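Local coordinates for adapter protein MecA 1 (Bacillus subtilis, PDB 3JTP) that links substrates such as the competence factor ComK to the ClpC protease for degradation, its C-terminal domain being the part that interacts with ClpC, at residues A[35-44]-A[69-77]; A[16-26]-A[89-98]. The protein carries 3 engineered substitutions. All coordinates share one frame; numbering follows the deposited sequence.

Interaction 1. Residues A[35-44]-A[69-77]; sequences YSFENRYYLY and SSISIHRLE
With CG anti to the carbonyl carbon in both Y35 and Y42 (chi1 -63° and -66°), the two rings are set against L76, and F37 adds its CB. L76 is thus received by three aromatic residues. Its CB lies over one face of the Y35 ring, a CH-pi contact 4.3 Å from the centroid. The two methyls divide the rest: CD2 sits 3.7 Å from F37 CB and makes an off-centre CH-pi contact with the Y42 ring, 4.2 Å from its centroid, whereas CD1 packs on Y42 CB. One turn earlier, I73 sends CD1 between two tyrosines, 3.5 Å from Y35 OH and 4.1 Å from Y44 CG. The chain leading into the helix meets one flank of the Y42 ring: I71 CG1 and S69 OG both come to 3.8 Å from Y42 CE1, the hydroxyl in the ring plane at its edge. S69 OG accepts from I71 N at 2.9 Å, an ST turn, and S72 OG caps the helix by accepting from H74 N. No hydrogen bond crosses the contact, which is held by packing alone. The two strands form a beta-hairpin closed by a type I' turn from F37 to R40, and helix 73-79 lies across one face of it, strand 35-37 and helix 73-77 running at 82°. Strand 8-13 flanks the hairpin beside 40-46, and strand 81-84 beside 31-37.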
loop_
_atom_site.group_PDB
_atom_site.type_symbol
_atom_site.label_atom_id
_atom_site.label_comp_id
_atom_site.label_asym_id
_atom_site.label_seq_id
_atom_site.Cartn_x
_atom_site.Cartn_y
_atom_site.Cartn_z
ATOM N N TYR A 35 0.945 1.992 -6.988
ATOM C CA TYR A 35 1.164 2.935 -8.081
ATOM C C TYR A 35 2.364 3.833 -7.753
ATOM O O TYR A 35 2.725 3.973 -6.582
ATOM C CB TYR A 35 -0.055 3.859 -8.274
ATOM C CG TYR A 35 -1.350 3.196 -8.673
ATOM C CD1 TYR A 35 -1.824 3.248 -9.985
ATOM C CD2 TYR A 35 -2.122 2.542 -7.729
ATOM C CE1 TYR A 35 -3.028 2.641 -10.335
ATOM C CE2 TYR A 35 -3.310 1.937 -8.067
ATOM C CZ TYR A 35 -3.757 1.983 -9.357
ATOM O OH TYR A 35 -4.943 1.355 -9.636
ATOM N N SER A 36 2.963 4.462 -8.768
ATOM C CA SER A 36 3.801 5.646 -8.523
ATOM C C SER A 36 3.119 6.871 -9.085
ATOM O O SER A 36 2.295 6.765 -9.994
ATOM C CB SER A 36 5.211 5.537 -9.129
ATOM O OG SER A 36 5.190 5.127 -10.487
ATOM N N PHE A 37 3.485 8.032 -8.555
ATOM C CA PHE A 37 2.917 9.282 -9.006
ATOM C C PHE A 37 3.737 10.442 -8.441
ATOM O O PHE A 37 3.893 10.581 -7.226
ATOM C CB PHE A 37 1.440 9.359 -8.593
ATOM C CG PHE A 37 0.746 10.624 -9.019
ATOM C CD1 PHE A 37 0.493 10.876 -10.362
ATOM C CD2 PHE A 37 0.322 11.550 -8.073
ATOM C CE1 PHE A 37 -0.158 12.056 -10.760
ATOM C CE2 PHE A 37 -0.332 12.729 -8.463
ATOM C CZ PHE A 37 -0.567 12.983 -9.804
ATOM N N GLU A 38 4.293 11.254 -9.335
ATOM C CA GLU A 38 5.009 12.449 -8.926
ATOM C C GLU A 38 6.059 12.158 -7.860
ATOM O O GLU A 38 6.107 12.843 -6.841
ATOM C CB GLU A 38 4.034 13.484 -8.357
ATOM C CG GLU A 38 3.090 14.098 -9.355
ATOM C CD GLU A 38 3.818 14.694 -10.539
ATOM O OE1 GLU A 38 4.894 15.317 -10.341
ATOM O OE2 GLU A 38 3.306 14.539 -11.669
ATOM N N ASN A 39 6.888 11.147 -8.079
ATOM C CA ASN A 39 8.029 10.907 -7.190
ATOM C C ASN A 39 7.676 10.139 -5.932
ATOM O O ASN A 39 8.554 9.786 -5.168
ATOM C CB ASN A 39 8.712 12.229 -6.790
ATOM C CG ASN A 39 8.843 13.204 -7.954
ATOM O OD1 ASN A 39 8.449 14.377 -7.851
ATOM N ND2 ASN A 39 9.384 12.721 -9.073
ATOM N N ARG A 40 6.398 9.874 -5.705
ATOM C CA ARG A 40 6.027 9.079 -4.546
ATOM C C ARG A 40 5.339 7.773 -4.924
ATOM O O ARG A 40 5.038 7.545 -6.093
ATOM C CB ARG A 40 5.216 9.905 -3.559
ATOM C CG ARG A 40 5.971 11.154 -3.154
ATOM C CD ARG A 40 5.759 11.536 -1.712
ATOM N NE ARG A 40 4.503 12.240 -1.483
ATOM C CZ ARG A 40 4.369 13.562 -1.560
ATOM N NH1 ARG A 40 5.422 14.310 -1.872
ATOM N NH2 ARG A 40 3.184 14.134 -1.326
ATOM N N TYR A 41 5.153 6.894 -3.947
ATOM C CA TYR A 41 4.479 5.615 -4.189
ATOM C C TYR A 41 3.165 5.624 -3.432
ATOM O O TYR A 41 3.062 6.209 -2.350
ATOM C CB TYR A 41 5.367 4.415 -3.787
ATOM C CG TYR A 41 6.566 4.284 -4.699
ATOM C CD1 TYR A 41 6.511 3.496 -5.842
ATOM C CD2 TYR A 41 7.740 4.997 -4.449
ATOM C CE1 TYR A 41 7.592 3.404 -6.702
ATOM C CE2 TYR A 41 8.829 4.919 -5.312
ATOM C CZ TYR A 41 8.746 4.114 -6.437
ATOM O OH TYR A 41 9.824 4.011 -7.294
ATOM N N TYR A 42 2.152 5.009 -4.018
ATOM C CA TYR A 42 0.833 4.994 -3.424
ATOM C C TYR A 42 0.332 3.569 -3.377
ATOM O O TYR A 42 0.392 2.845 -4.366
ATOM C CB TYR A 42 -0.125 5.883 -4.234
ATOM C CG TYR A 42 0.250 7.341 -4.161
ATOM C CD1 TYR A 42 -0.408 8.200 -3.297
ATOM C CD2 TYR A 42 1.280 7.852 -4.944
ATOM C CE1 TYR A 42 -0.060 9.538 -3.222
ATOM C CE2 TYR A 42 1.637 9.195 -4.873
ATOM C CZ TYR A 42 0.962 10.032 -4.012
ATOM O OH TYR A 42 1.308 11.366 -3.936
ATOM N N LEU A 43 -0.132 3.159 -2.210
ATOM C CA LEU A 43 -0.605 1.804 -2.040
ATOM C C LEU A 43 -2.102 1.907 -1.967
ATOM O O LEU A 43 -2.630 2.421 -0.993
ATOM C CB LEU A 43 -0.123 1.225 -0.711
ATOM C CG LEU A 43 0.495 -0.175 -0.608
ATOM C CD1 LEU A 43 0.146 -0.834 0.730
ATOM C CD2 LEU A 43 0.102 -1.049 -1.759
ATOM N N TYR A 44 -2.808 1.415 -2.963
ATOM C CA TYR A 44 -4.233 1.272 -2.730
ATOM C C TYR A 44 -4.478 0.074 -1.805
ATOM O O TYR A 44 -4.051 -1.033 -2.094
ATOM C CB TYR A 44 -5.004 1.124 -4.023
ATOM C CG TYR A 44 -6.478 0.939 -3.780
ATOM C CD1 TYR A 44 -7.244 1.955 -3.215
ATOM C CD2 TYR A 44 -7.106 -0.256 -4.117
ATOM C CE1 TYR A 44 -8.590 1.781 -2.980
ATOM C CE2 TYR A 44 -8.455 -0.440 -3.899
ATOM C CZ TYR A 44 -9.190 0.571 -3.328
ATOM O OH TYR A 44 -10.527 0.358 -3.117
ATOM N N SER A 69 -3.445 9.401 2.275
ATOM C CA SER A 69 -3.533 10.412 1.226
ATOM C C SER A 69 -4.974 10.653 0.785
ATOM O O SER A 69 -5.820 9.757 0.866
ATOM C CB SER A 69 -2.685 10.021 0.011
ATOM O OG SER A 69 -2.771 10.999 -1.021
ATOM N N SER A 70 -5.242 11.863 0.304
ATOM C CA SER A 70 -6.528 12.173 -0.295
ATOM C C SER A 70 -6.428 12.041 -1.803
ATOM O O SER A 70 -7.426 12.197 -2.513
ATOM C CB SER A 70 -6.985 13.586 0.059
ATOM O OG SER A 70 -6.901 13.829 1.446
ATOM N N ILE A 71 -5.226 11.755 -2.301
ATOM C CA ILE A 71 -5.067 11.506 -3.734
ATOM C C ILE A 71 -5.980 10.354 -4.181
ATOM O O ILE A 71 -5.840 9.213 -3.728
ATOM C CB ILE A 71 -3.618 11.176 -4.107
ATOM C CG1 ILE A 71 -2.672 12.315 -3.694
ATOM C CG2 ILE A 71 -3.517 10.888 -5.593
ATOM C CD1 ILE A 71 -2.826 13.606 -4.472
ATOM N N SER A 72 -6.903 10.660 -5.082
ATOM C CA SER A 72 -7.889 9.689 -5.531
ATOM C C SER A 72 -7.336 8.551 -6.384
ATOM O O SER A 72 -6.436 8.723 -7.215
ATOM C CB SER A 72 -9.026 10.372 -6.298
ATOM O OG SER A 72 -9.625 9.438 -7.186
ATOM N N ILE A 73 -7.933 7.388 -6.187
ATOM C CA ILE A 73 -7.605 6.215 -6.970
ATOM C C ILE A 73 -7.857 6.436 -8.466
ATOM O O ILE A 73 -7.229 5.775 -9.295
ATOM C CB ILE A 73 -8.328 4.959 -6.408
ATOM C CG1 ILE A 73 -8.159 3.761 -7.340
ATOM C CG2 ILE A 73 -9.761 5.267 -6.066
ATOM C CD1 ILE A 73 -6.775 3.129 -7.214
ATOM N N HIS A 74 -8.738 7.387 -8.808
ATOM C CA HIS A 74 -8.996 7.736 -10.219
ATOM C C HIS A 74 -7.915 8.659 -10.781
ATOM O O HIS A 74 -7.433 8.468 -11.899
ATOM C CB HIS A 74 -10.388 8.357 -10.408
ATOM C CG HIS A 74 -11.507 7.434 -10.039
ATOM N ND1 HIS A 74 -12.380 7.696 -9.011
ATOM C CD2 HIS A 74 -11.876 6.236 -10.554
ATOM C CE1 HIS A 74 -13.244 6.702 -8.903
ATOM N NE2 HIS A 74 -12.960 5.802 -9.830
ATOM N N ARG A 75 -7.556 9.664 -9.998
ATOM C CA ARG A 75 -6.344 10.431 -10.233
ATOM C C ARG A 75 -5.186 9.497 -10.611
ATOM O O ARG A 75 -4.621 9.595 -11.708
ATOM C CB ARG A 75 -5.987 11.175 -8.953
ATOM C CG ARG A 75 -4.685 11.935 -9.015
ATOM C CD ARG A 75 -4.800 13.117 -9.932
ATOM N NE ARG A 75 -5.873 14.017 -9.526
ATOM C CZ ARG A 75 -6.343 15.001 -10.287
ATOM N NH1 ARG A 75 -7.324 15.772 -9.837
ATOM N NH2 ARG A 75 -5.834 15.210 -11.498
ATOM N N LEU A 76 -4.836 8.595 -9.691
ATOM C CA LEU A 76 -3.747 7.647 -9.906
ATOM C C LEU A 76 -3.960 6.789 -11.149
ATOM O O LEU A 76 -3.020 6.545 -11.904
ATOM C CB LEU A 76 -3.587 6.728 -8.686
ATOM C CG LEU A 76 -3.043 7.328 -7.389
ATOM C CD1 LEU A 76 -3.348 6.426 -6.211
ATOM C CD2 LEU A 76 -1.554 7.537 -7.523
ATOM N N GLU A 77 -5.189 6.319 -11.359
ATOM C CA GLU A 77 -5.472 5.402 -12.470
ATOM C C GLU A 77 -5.177 6.002 -13.842
ATOM O O GLU A 77 -4.865 5.291 -14.795
ATOM C CB GLU A 77 -6.926 4.920 -12.435
ATOM C CG GLU A 77 -7.133 3.528 -11.868
ATOM C CD GLU A 77 -8.598 3.123 -11.849
ATOM O OE1 GLU A 77 -8.902 1.951 -12.178
ATOM O OE2 GLU A 77 -9.449 3.976 -11.518
#

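Interaction 2. Residues A[16-26]-A[89-98]; sequences FEDVISLSKLN and LETIKKHFAS
The F16 ring points its edge at the face of F96, a T-shaped pair with planes at 86° and centroids 5.0 Å apart; F16 CE2 stands over the centre of the F96 ring. I92 CD1 also meets the F16 edge, 3.6 Å from F16 CZ, and I92 O lies in plane at the edge of F96. I20 comes in beside this pair, laying CG1 against both F96 CB and I92 CG2. Deeper in, L89 reaches V19 with CD2 and L22 with CD1. This is structural packing of a helix pair on the sheet, where V19 and L22 also touch F13, and F16 touches L34. Helix segments 16-24 and 89-96 cross at -98°, their axes 8.2 Å apart at closest approach. The small S23 sits where the backbones come nearest, its CB 3.3 Å from L89 O. With OG between the backbone N and the carbonyl carbon (chi1 82°), S23 turns it back to I20 O, bonding at 2.7 Å in the carbonyl plane on a lone pair. The extended chain of K93 runs past S23 O; its NZ and N26 OD1 are modelled at 2.5 Å, too short to trust in detail. With an alanine here, S23 O is likely to lose the chain carbons lying along it, and N26 the ammonium group modelled beside OD1. Polar groups thus keep mostly to the margin, the buried S23 OG being satisfied within its own helix. No salt bridge joins the two segments: K24 NZ bonds S98 OG only weakly, and the K93 bond is doubtful.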
loop_
_atom_site.group_PDB
_atom_site.type_symbol
_atom_site.label_atom_id
_atom_site.label_comp_id
_atom_site.label_asym_id
_atom_site.label_seq_id
_atom_site.Cartn_x
_atom_site.Cartn_y
_atom_site.Cartn_z
ATOM N N PHE A 16 10.537 4.160 -2.168
ATOM C CA PHE A 16 10.347 2.737 -2.363
ATOM C C PHE A 16 10.839 1.867 -1.195
ATOM O O PHE A 16 10.242 0.831 -0.922
ATOM C CB PHE A 16 10.986 2.285 -3.677
ATOM C CG PHE A 16 10.477 0.981 -4.153
ATOM C CD1 PHE A 16 9.118 0.782 -4.293
ATOM C CD2 PHE A 16 11.342 -0.054 -4.435
ATOM C CE1 PHE A 16 8.618 -0.432 -4.710
ATOM C CE2 PHE A 16 10.863 -1.267 -4.855
ATOM C CZ PHE A 16 9.494 -1.459 -5.001
ATOM N N GLU A 17 11.907 2.268 -0.507
ATOM C CA GLU A 17 12.427 1.422 0.570
ATOM C C GLU A 17 11.366 1.226 1.638
ATOM O O GLU A 17 11.267 0.154 2.225
ATOM C CB GLU A 17 13.719 1.968 1.201
ATOM C CG GLU A 17 14.689 2.612 0.215
ATOM C CD GLU A 17 15.181 1.650 -0.854
ATOM O OE1 GLU A 17 15.641 2.131 -1.925
ATOM O OE2 GLU A 17 15.117 0.416 -0.610
ATOM N N ASP A 18 10.559 2.249 1.885
ATOM C CA ASP A 18 9.542 2.142 2.916
ATOM C C ASP A 18 8.434 1.188 2.493
ATOM O O ASP A 18 7.849 0.529 3.335
ATOM C CB ASP A 18 8.966 3.510 3.274
ATOM C CG ASP A 18 9.969 4.387 4.030
ATOM O OD1 ASP A 18 10.970 3.832 4.530
ATOM O OD2 ASP A 18 9.764 5.622 4.111
ATOM N N VAL A 19 8.146 1.119 1.196
ATOM C CA VAL A 19 7.217 0.099 0.689
ATOM C C VAL A 19 7.770 -1.312 0.945
ATOM O O VAL A 19 7.083 -2.150 1.511
ATOM C CB VAL A 19 6.904 0.278 -0.806
ATOM C CG1 VAL A 19 5.873 -0.784 -1.270
ATOM C CG2 VAL A 19 6.395 1.727 -1.087
ATOM N N ILE A 20 9.021 -1.557 0.552
ATOM C CA ILE A 20 9.684 -2.840 0.793
ATOM C C ILE A 20 9.655 -3.203 2.292
ATOM O O ILE A 20 9.254 -4.311 2.645
ATOM C CB ILE A 20 11.136 -2.838 0.293
ATOM C CG1 ILE A 20 11.195 -2.599 -1.214
ATOM C CG2 ILE A 20 11.851 -4.165 0.625
ATOM C CD1 ILE A 20 12.630 -2.367 -1.711
ATOM N N SER A 21 10.073 -2.270 3.154
ATOM C CA SER A 21 9.982 -2.447 4.612
ATOM C C SER A 21 8.606 -2.898 5.052
ATOM O O SER A 21 8.492 -3.854 5.807
ATOM C CB SER A 21 10.333 -1.165 5.369
ATOM O OG SER A 21 11.706 -0.875 5.255
ATOM N N LEU A 22 7.558 -2.207 4.594
ATOM C CA LEU A 22 6.202 -2.591 4.961
ATOM C C LEU A 22 5.918 -4.016 4.526
ATOM O O LEU A 22 5.330 -4.797 5.270
ATOM C CB LEU A 22 5.174 -1.664 4.335
ATOM C CG LEU A 22 3.911 -1.377 5.150
ATOM C CD1 LEU A 22 2.760 -1.022 4.207
ATOM C CD2 LEU A 22 3.517 -2.515 6.054
ATOM N N SER A 23 6.331 -4.356 3.311
ATOM C CA SER A 23 6.021 -5.674 2.778
ATOM C C SER A 23 6.652 -6.802 3.600
ATOM O O SER A 23 6.089 -7.886 3.705
ATOM C CB SER A 23 6.454 -5.800 1.320
ATOM O OG SER A 23 7.830 -6.106 1.241
ATOM N N LYS A 24 7.824 -6.557 4.173
ATOM C CA LYS A 24 8.513 -7.609 4.902
ATOM C C LYS A 24 7.709 -7.988 6.146
ATOM O O LYS A 24 7.834 -9.105 6.664
ATOM C CB LYS A 24 9.916 -7.172 5.289
ATOM C CG LYS A 24 10.830 -8.336 5.589
ATOM C CD LYS A 24 12.065 -7.925 6.389
ATOM C CE LYS A 24 13.174 -7.341 5.509
ATOM N NZ LYS A 24 14.522 -7.741 6.077
ATOM N N LEU A 25 6.868 -7.062 6.605
ATOM C CA LEU A 25 6.142 -7.237 7.862
ATOM C C LEU A 25 4.984 -8.243 7.804
ATOM O O LEU A 25 4.338 -8.525 8.819
ATOM C CB LEU A 25 5.668 -5.886 8.387
ATOM C CG LEU A 25 6.560 -5.306 9.489
ATOM C CD1 LEU A 25 7.855 -6.096 9.621
ATOM C CD2 LEU A 25 6.846 -3.836 9.285
ATOM N N ASN A 26 4.731 -8.795 6.625
ATOM C CA ASN A 26 3.613 -9.715 6.453
ATOM C C ASN A 26 2.287 -9.158 6.941
ATOM O O ASN A 26 1.492 -9.874 7.546
ATOM C CB ASN A 26 3.899 -11.032 7.158
ATOM C CG ASN A 26 4.556 -12.030 6.250
ATOM O OD1 ASN A 26 4.325 -12.031 5.035
ATOM N ND2 ASN A 26 5.382 -12.891 6.827
ATOM N N LEU A 89 1.879 -5.995 -2.061
ATOM C CA LEU A 89 2.830 -6.139 -0.955
ATOM C C LEU A 89 3.488 -7.518 -0.944
ATOM O O LEU A 89 4.703 -7.622 -0.750
ATOM C CB LEU A 89 2.194 -5.814 0.400
ATOM C CG LEU A 89 1.949 -4.337 0.722
ATOM C CD1 LEU A 89 1.493 -4.206 2.160
ATOM C CD2 LEU A 89 3.175 -3.451 0.471
ATOM N N GLU A 90 2.688 -8.562 -1.170
ATOM C CA GLU A 90 3.211 -9.926 -1.321
ATOM C C GLU A 90 4.229 -10.004 -2.465
ATOM O O GLU A 90 5.253 -10.662 -2.357
ATOM C CB GLU A 90 2.073 -10.930 -1.610
ATOM C CG GLU A 90 1.025 -11.118 -0.504
ATOM C CD GLU A 90 -0.129 -10.133 -0.603
ATOM O OE1 GLU A 90 -0.062 -9.230 -1.465
ATOM O OE2 GLU A 90 -1.101 -10.256 0.183
ATOM N N THR A 91 3.939 -9.344 -3.582
ATOM C CA THR A 91 4.860 -9.416 -4.705
ATOM C C THR A 91 6.151 -8.671 -4.385
ATOM O O THR A 91 7.240 -9.156 -4.675
ATOM C CB THR A 91 4.221 -8.889 -6.010
ATOM O OG1 THR A 91 3.086 -9.702 -6.333
ATOM C CG2 THR A 91 5.220 -8.944 -7.165
ATOM N N ILE A 92 6.026 -7.491 -3.779
ATOM C CA ILE A 92 7.205 -6.743 -3.364
ATOM C C ILE A 92 8.048 -7.549 -2.332
ATOM O O ILE A 92 9.272 -7.653 -2.447
ATOM C CB ILE A 92 6.823 -5.363 -2.777
ATOM C CG1 ILE A 92 6.159 -4.472 -3.847
ATOM C CG2 ILE A 92 8.046 -4.689 -2.214
ATOM C CD1 ILE A 92 7.053 -4.148 -5.003
ATOM N N LYS A 93 7.396 -8.120 -1.327
ATOM C CA LYS A 93 8.137 -8.897 -0.337
ATOM C C LYS A 93 8.965 -9.982 -1.031
ATOM O O LYS A 93 10.157 -10.116 -0.779
ATOM C CB LYS A 93 7.194 -9.508 0.695
ATOM C CG LYS A 93 7.880 -10.425 1.712
ATOM C CD LYS A 93 6.826 -11.130 2.557
ATOM C CE LYS A 93 7.380 -12.355 3.255
ATOM N NZ LYS A 93 6.272 -13.096 3.899
ATOM N N LYS A 94 8.335 -10.720 -1.942
ATOM C CA LYS A 94 8.992 -11.824 -2.633
ATOM C C LYS A 94 10.254 -11.443 -3.415
ATOM O O LYS A 94 11.268 -12.113 -3.315
ATOM C CB LYS A 94 7.992 -12.534 -3.564
ATOM C CG LYS A 94 8.509 -13.854 -4.125
ATOM C CD LYS A 94 7.480 -14.497 -5.041
ATOM C CE LYS A 94 7.787 -15.970 -5.260
ATOM N NZ LYS A 94 7.067 -16.800 -4.257
ATOM N N HIS A 95 10.194 -10.381 -4.210
ATOM C CA HIS A 95 11.340 -10.002 -5.037
ATOM C C HIS A 95 12.271 -8.990 -4.383
ATOM O O HIS A 95 13.448 -8.924 -4.730
ATOM C CB HIS A 95 10.881 -9.427 -6.378
ATOM C CG HIS A 95 10.073 -10.377 -7.192
ATOM N ND1 HIS A 95 8.700 -10.448 -7.104
ATOM C CD2 HIS A 95 10.439 -11.313 -8.102
ATOM C CE1 HIS A 95 8.257 -11.381 -7.926
ATOM N NE2 HIS A 95 9.293 -11.925 -8.539
ATOM N N PHE A 96 11.750 -8.187 -3.463
ATOM C CA PHE A 96 12.564 -7.104 -2.900
ATOM C C PHE A 96 13.004 -7.299 -1.448
ATOM O O PHE A 96 14.020 -6.750 -1.039
ATOM C CB PHE A 96 11.858 -5.751 -3.046
ATOM C CG PHE A 96 11.834 -5.227 -4.454
ATOM C CD1 PHE A 96 12.882 -4.453 -4.940
ATOM C CD2 PHE A 96 10.755 -5.494 -5.290
ATOM C CE1 PHE A 96 12.859 -3.959 -6.251
ATOM C CE2 PHE A 96 10.734 -5.019 -6.596
ATOM C CZ PHE A 96 11.782 -4.249 -7.077
ATOM N N ALA A 97 12.243 -8.062 -0.666
ATOM C CA ALA A 97 12.498 -8.133 0.784
ATOM C C ALA A 97 13.697 -9.003 1.194
ATOM O O ALA A 97 13.784 -10.171 0.821
ATOM C CB ALA A 97 11.235 -8.558 1.535
ATOM N N SER A 98 14.614 -8.383 1.947
ATOM C CA SER A 98 15.789 -9.012 2.598
ATOM C C SER A 98 17.102 -8.899 1.824
ATOM O O SER A 98 18.005 -8.155 2.234
ATOM C CB SER A 98 15.524 -10.460 3.028
ATOM O OG SER A 98 14.706 -10.493 4.189
#

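How the interactions relate
Following the chain from the N terminus, strand 8-13 leads into helix 16-24, the first half of interaction 2, and the hairpin of strands 31-37 and 40-46 then supplies the first half of interaction 1. Helix 54-65 and short strand 67-68 come before 69-77 returns to that hairpin and closes the inner loop. After strand 81-84, helix 88-96 comes back to helix 16-24 and closes the outer one, so interaction 1 is nested within interaction 2. Their centres lie 18 Å apart, on opposite sides of the chain's centre. They meet through the hairpin: Y41 packs on F16 and V19, and L43 on L89, binding the helix pair to the antiparallel sheet.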